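Long-range contacts in viral CASP8 and FADD-like apoptosis regulator (Molluscum contagiosum virus subtype 1, PDB 2BBR), which inhibits death-receptor-induced apoptosis by interfering with host caspase-8 recruitment and activation at the death-inducing signaling complex, and also suppresses host NF-kappa-B activation: residues F12-L16 against S75-L79; F30-D34 against R97-V101. All coordinates share one frame; numbering follows the deposited sequence.

Interaction 1: F12-L16 against S75-L79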
loop_
_atom_site.group_PDB
_atom_site.type_symbol
_atom_site.label_atom_id
_atom_site.label_comp_id
_atom_site.label_asym_id
_atom_site.label_seq_id
_atom_site.Cartn_x
_atom_site.Cartn_y
_atom_site.Cartn_z
ATOM N N PHE A 12 21.761 6.802 0.082
ATOM C CA PHE A 12 20.909 7.847 -0.468
ATOM C C PHE A 12 19.479 7.631 0.032
ATOM O O PHE A 12 18.749 8.585 0.310
ATOM C CB PHE A 12 20.958 7.777 -1.997
ATOM C CG PHE A 12 19.960 8.660 -2.687
ATOM C CD1 PHE A 12 20.110 10.042 -2.691
ATOM C CD2 PHE A 12 18.876 8.100 -3.357
ATOM C CE1 PHE A 12 19.194 10.855 -3.356
ATOM C CE2 PHE A 12 17.955 8.903 -4.024
ATOM C CZ PHE A 12 18.116 10.283 -4.023
ATOM N N LEU A 13 19.101 6.363 0.163
ATOM C CA LEU A 13 17.767 5.980 0.614
ATOM C C LEU A 13 17.552 6.179 2.114
ATOM O O LEU A 13 16.542 6.755 2.524
ATOM C CB LEU A 13 17.507 4.520 0.246
ATOM C CG LEU A 13 17.832 4.187 -1.212
ATOM C CD1 LEU A 13 17.605 2.715 -1.459
ATOM C CD2 LEU A 13 16.975 5.028 -2.144
ATOM N N ARG A 14 18.483 5.698 2.933
ATOM C CA ARG A 14 18.354 5.856 4.380
ATOM C C ARG A 14 18.222 7.330 4.735
ATOM O O ARG A 14 17.526 7.696 5.683
ATOM C CB ARG A 14 19.560 5.255 5.110
ATOM C CG ARG A 14 19.486 3.748 5.315
ATOM C CD ARG A 14 19.737 2.987 4.025
ATOM N NE ARG A 14 21.130 3.081 3.599
ATOM C CZ ARG A 14 22.159 2.591 4.286
ATOM N NH1 ARG A 14 21.956 1.967 5.438
ATOM N NH2 ARG A 14 23.393 2.725 3.817
ATOM N N HIS A 15 18.893 8.177 3.965
ATOM C CA HIS A 15 18.839 9.611 4.194
ATOM C C HIS A 15 17.440 10.112 3.834
ATOM O O HIS A 15 16.867 10.959 4.518
ATOM C CB HIS A 15 19.909 10.301 3.344
ATOM C CG HIS A 15 19.939 11.787 3.498
ATOM N ND1 HIS A 15 19.295 12.638 2.629
ATOM C CD2 HIS A 15 20.536 12.574 4.424
ATOM C CE1 HIS A 15 19.498 13.886 3.007
ATOM N NE2 HIS A 15 20.248 13.875 4.094
ATOM N N LEU A 16 16.888 9.570 2.757
ATOM C CA LEU A 16 15.548 9.941 2.327
ATOM C C LEU A 16 14.525 9.583 3.411
ATOM O O LEU A 16 13.577 10.331 3.650
ATOM C CB LEU A 16 15.205 9.217 1.021
ATOM C CG LEU A 16 13.788 9.382 0.467
ATOM C CD1 LEU A 16 13.481 10.852 0.255
ATOM C CD2 LEU A 16 13.657 8.613 -0.837
ATOM N N SER A 75 12.915 17.160 -4.941
ATOM C CA SER A 75 14.259 17.300 -4.387
ATOM C C SER A 75 15.197 16.117 -4.583
ATOM O O SER A 75 16.402 16.307 -4.749
ATOM C CB SER A 75 14.188 17.640 -2.896
ATOM O OG SER A 75 13.709 16.545 -2.136
ATOM N N ARG A 76 14.657 14.904 -4.573
ATOM C CA ARG A 76 15.491 13.720 -4.722
ATOM C C ARG A 76 15.571 13.151 -6.130
ATOM O O ARG A 76 16.581 12.548 -6.495
ATOM C CB ARG A 76 15.012 12.625 -3.770
ATOM C CG ARG A 76 15.091 13.001 -2.299
ATOM C CD ARG A 76 16.513 13.355 -1.906
ATOM N NE ARG A 76 16.706 13.347 -0.458
ATOM C CZ ARG A 76 16.109 14.180 0.388
ATOM N NH1 ARG A 76 15.270 15.101 -0.060
ATOM N NH2 ARG A 76 16.358 14.090 1.689
ATOM N N PHE A 77 14.523 13.340 -6.925
ATOM C CA PHE A 77 14.528 12.792 -8.274
ATOM C C PHE A 77 14.273 13.801 -9.389
ATOM O O PHE A 77 14.293 13.440 -10.566
ATOM C CB PHE A 77 13.520 11.641 -8.359
ATOM C CG PHE A 77 13.811 10.519 -7.398
ATOM C CD1 PHE A 77 13.044 10.340 -6.253
ATOM C CD2 PHE A 77 14.874 9.655 -7.630
ATOM C CE1 PHE A 77 13.335 9.314 -5.353
ATOM C CE2 PHE A 77 15.173 8.629 -6.737
ATOM C CZ PHE A 77 14.403 8.457 -5.597
ATOM N N GLY A 78 14.049 15.061 -9.020
ATOM C CA GLY A 78 13.799 16.095 -10.011
ATOM C C GLY A 78 12.555 15.837 -10.838
ATOM O O GLY A 78 12.465 16.263 -11.993
ATOM N N LEU A 79 11.584 15.153 -10.247
ATOM C CA LEU A 79 10.355 14.826 -10.950
ATOM C C LEU A 79 9.138 15.581 -10.457
ATOM O O LEU A 79 8.923 15.731 -9.255
ATOM C CB LEU A 79 10.062 13.328 -10.832
ATOM C CG LEU A 79 11.034 12.351 -11.489
ATOM C CD1 LEU A 79 10.651 10.925 -11.130
ATOM C CD2 LEU A 79 11.022 12.550 -12.993
HETATM O O HOH W 1 18.646 11.572 0.051
#
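Helix 10-17 and the last turn of helix 70-77 come nearest at Leu16 and Arg76, whose CA atoms are 8.0 Å apart, so the gap between the backbones is bridged by side chains. Both belong to the first death effector domain (DED), a member of the death-fold helical bundle, and the contact brings its opening helix against the end of a late one at the protein surface. Phe12 works as an edge. With CG anti to the backbone N (chi1 171°), its ring reaches across toward helix 70-77 and turns its rim to the face of Phe77 in an offset edge-to-face pair, the centroids 5.8 Å apart and the planes at 83°. CZ of the same Phe12 ring lies 3.9 Å from Arg76 CB. Phe77 in turn packs on Leu57, Leu60 and Leu64 of helix 57-66, which joins the aromatic pair to a third helix of the domain. Arg76 CG meets Leu16 CD1 at 3.7 Å, and the bend at chi2 (-59°) puts Arg76 CD beside the Phe12 rim. The same Leu16 methyl sits over one face of the guanidinium, toward its rim. The polar side of the contact is joined by one water, which donates to the carbonyl O of Phe12, bonds His15 ND1 at 2.9 Å, and accepts from Arg76 NE at 2.7 Å, lying in the guanidinium plane.

Interaction 2: F30-D34 against R97-V101. With AZI (azide ion), chain B.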
loop_
_atom_site.group_PDB
_atom_site.type_symbol
_atom_site.label_atom_id
_atom_site.label_comp_id
_atom_site.label_asym_id
_atom_site.label_seq_id
_atom_site.Cartn_x
_atom_site.Cartn_y
_atom_site.Cartn_z
ATOM N N PHE A 30 3.766 -1.516 4.650
ATOM C CA PHE A 30 2.621 -2.229 4.092
ATOM C C PHE A 30 2.841 -2.472 2.596
ATOM O O PHE A 30 2.597 -3.569 2.091
ATOM C CB PHE A 30 1.345 -1.418 4.313
ATOM C CG PHE A 30 0.137 -1.984 3.622
ATOM C CD1 PHE A 30 -0.617 -2.999 4.205
ATOM C CD2 PHE A 30 -0.247 -1.500 2.380
ATOM C CE1 PHE A 30 -1.742 -3.522 3.551
ATOM C CE2 PHE A 30 -1.361 -2.013 1.726
ATOM C CZ PHE A 30 -2.112 -3.025 2.310
ATOM N N LEU A 31 3.312 -1.450 1.888
ATOM C CA LEU A 31 3.565 -1.586 0.456
ATOM C C LEU A 31 4.584 -2.686 0.172
ATOM O O LEU A 31 4.538 -3.333 -0.879
ATOM C CB LEU A 31 4.077 -0.264 -0.128
ATOM C CG LEU A 31 3.074 0.880 -0.289
ATOM C CD1 LEU A 31 3.796 2.111 -0.814
ATOM C CD2 LEU A 31 1.953 0.468 -1.241
ATOM N N CYS A 32 5.500 -2.891 1.116
ATOM C CA CYS A 32 6.550 -3.899 0.983
ATOM C C CYS A 32 6.195 -5.221 1.648
ATOM O O CYS A 32 7.045 -6.100 1.761
ATOM C CB CYS A 32 7.851 -3.390 1.609
ATOM S SG CYS A 32 8.526 -1.894 0.878
ATOM N N HIS A 33 4.943 -5.372 2.070
ATOM C CA HIS A 33 4.518 -6.578 2.772
ATOM C C HIS A 33 4.812 -7.911 2.085
ATOM O O HIS A 33 5.261 -8.854 2.737
ATOM C CB HIS A 33 3.025 -6.494 3.089
ATOM C CG HIS A 33 2.544 -7.560 4.026
ATOM N ND1 HIS A 33 2.858 -7.573 5.367
ATOM C CD2 HIS A 33 1.784 -8.659 3.805
ATOM C CE1 HIS A 33 2.313 -8.637 5.933
ATOM N NE2 HIS A 33 1.656 -9.311 5.006
ATOM N N ASP A 34 4.558 -8.000 0.784
ATOM C CA ASP A 34 4.793 -9.241 0.051
ATOM C C ASP A 34 6.263 -9.500 -0.252
ATOM O O ASP A 34 6.739 -10.631 -0.142
ATOM C CB ASP A 34 4.023 -9.235 -1.268
ATOM C CG ASP A 34 2.548 -8.972 -1.079
ATOM O OD1 ASP A 34 1.912 -9.701 -0.290
ATOM O OD2 ASP A 34 2.029 -8.037 -1.721
ATOM N N ARG A 97 -1.847 -3.232 -3.229
ATOM C CA ARG A 97 -1.250 -2.541 -2.091
ATOM C C ARG A 97 -1.342 -1.024 -2.209
ATOM O O ARG A 97 -1.642 -0.333 -1.235
ATOM C CB ARG A 97 0.218 -2.954 -1.930
ATOM C CG ARG A 97 0.457 -4.440 -1.701
ATOM C CD ARG A 97 0.358 -4.820 -0.240
ATOM N NE ARG A 97 0.408 -6.268 -0.063
ATOM C CZ ARG A 97 -0.239 -6.910 0.899
ATOM N NH1 ARG A 97 -0.967 -6.220 1.767
ATOM N NH2 ARG A 97 -0.196 -8.234 0.964
ATOM N N LYS A 98 -1.065 -0.498 -3.396
ATOM C CA LYS A 98 -1.128 0.945 -3.587
ATOM C C LYS A 98 -2.549 1.464 -3.380
ATOM O O LYS A 98 -2.754 2.505 -2.751
ATOM C CB LYS A 98 -0.606 1.313 -4.976
ATOM C CG LYS A 98 0.899 1.099 -5.125
ATOM C CD LYS A 98 1.405 1.469 -6.510
ATOM C CE LYS A 98 1.028 0.425 -7.548
ATOM N NZ LYS A 98 1.329 0.901 -8.926
ATOM N N LEU A 99 -3.533 0.732 -3.894
ATOM C CA LEU A 99 -4.927 1.129 -3.740
ATOM C C LEU A 99 -5.340 1.151 -2.276
ATOM O O LEU A 99 -6.015 2.077 -1.830
ATOM C CB LEU A 99 -5.846 0.179 -4.511
ATOM C CG LEU A 99 -7.355 0.410 -4.359
ATOM C CD1 LEU A 99 -7.719 1.835 -4.750
ATOM C CD2 LEU A 99 -8.107 -0.581 -5.229
ATOM N N MET A 100 -4.941 0.131 -1.525
ATOM C CA MET A 100 -5.299 0.085 -0.113
ATOM C C MET A 100 -4.726 1.283 0.643
ATOM O O MET A 100 -5.393 1.856 1.507
ATOM C CB MET A 100 -4.829 -1.224 0.521
ATOM C CG MET A 100 -5.573 -2.458 0.016
ATOM S SD MET A 100 -7.378 -2.379 0.215
ATOM C CE MET A 100 -7.870 -2.182 -1.484
ATOM N N VAL A 101 -3.492 1.666 0.335
ATOM C CA VAL A 101 -2.904 2.820 1.006
ATOM C C VAL A 101 -3.714 4.071 0.681
ATOM O O VAL A 101 -4.056 4.852 1.573
ATOM C CB VAL A 101 -1.440 3.055 0.574
ATOM C CG1 VAL A 101 -0.958 4.408 1.087
ATOM C CG2 VAL A 101 -0.551 1.941 1.121
HETATM N N1 AZI B . -0.483 3.497 -9.457
HETATM N N2 AZI B . -1.138 2.946 -8.657
HETATM N N3 AZI B . -1.846 2.428 -7.890
#
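Arg97 and Leu31 bring their backbones to a CA separation of 5.5 Å, and around this close approach the two death effector domains (DEDs) of the protein meet, a worked example of a domain junction in which one arginine serves both apolar packing and a salt bridge. The tight part centres on the Phe30 ring. Arg97 lays its CD over one face of this ring, 4.2 Å from the centroid, as a CH-pi contact; its CZ makes an off-centre cation-pi contact with the same ring, the guanidinium standing nearly upright to it with planes 81° apart. Elsewhere on the ring, Phe30 CZ meets Met100 CB at 3.7 Å, and Phe30 CD2 meets Val101 CG2. The latter methyl also touches Leu31 CD2, so one branch of Val101 meets two side chains.

Toward Asp34, an exposed residue, packing gives way to charge. The Arg97 chain, bent at chi2 (-86°), presents NE and NH2 side-on to the carboxylate. Arg97 NE to Asp34 OD2 is 2.9 Å and almost straight at 171°, in the guanidinium plane, although it reaches OD2 from above the carboxylate plane; Arg97 NH2 meets Asp34 OD1 on its syn side, also at 2.9 Å, but tilted out of both planes and less straight. His33 CB covers one guanidinium face, and NH1 forms a salt bridge with Glu144, so the cation is shared by two acids. Lys98 leads elsewhere, to a salt bridge with Glu62 and, weakly, to an azide ion probably from the crystallisation liquor. Helix 136-145 closes over Phe30 and Arg97 through Leu141, helix 57-66 meets Lys98 and Val101 through Val66, and helix 167-187 receives Met100 on Leu173.

Overall arrangement
From the N terminus, helix 10-17 supplies the first half of interaction 1, and the next helix, 22-31, begins interaction 2. The chain then runs through helices 42-51 and 57-66 before helix 70-77 returns to 12-16, closing the 58-residue loop of interaction 1 within the first death effector domain. Interaction 2 closes later, when helix 95-104 of the second domain reaches 30-34. The segments therefore alternate, and the two loops cross. With centres about 21 Å apart and their nearest atoms about 10 Å apart, the contacts do not meet. Interaction 1 ties early and late helices at the surface of one domain; interaction 2 joins both domains near the centre of the chain.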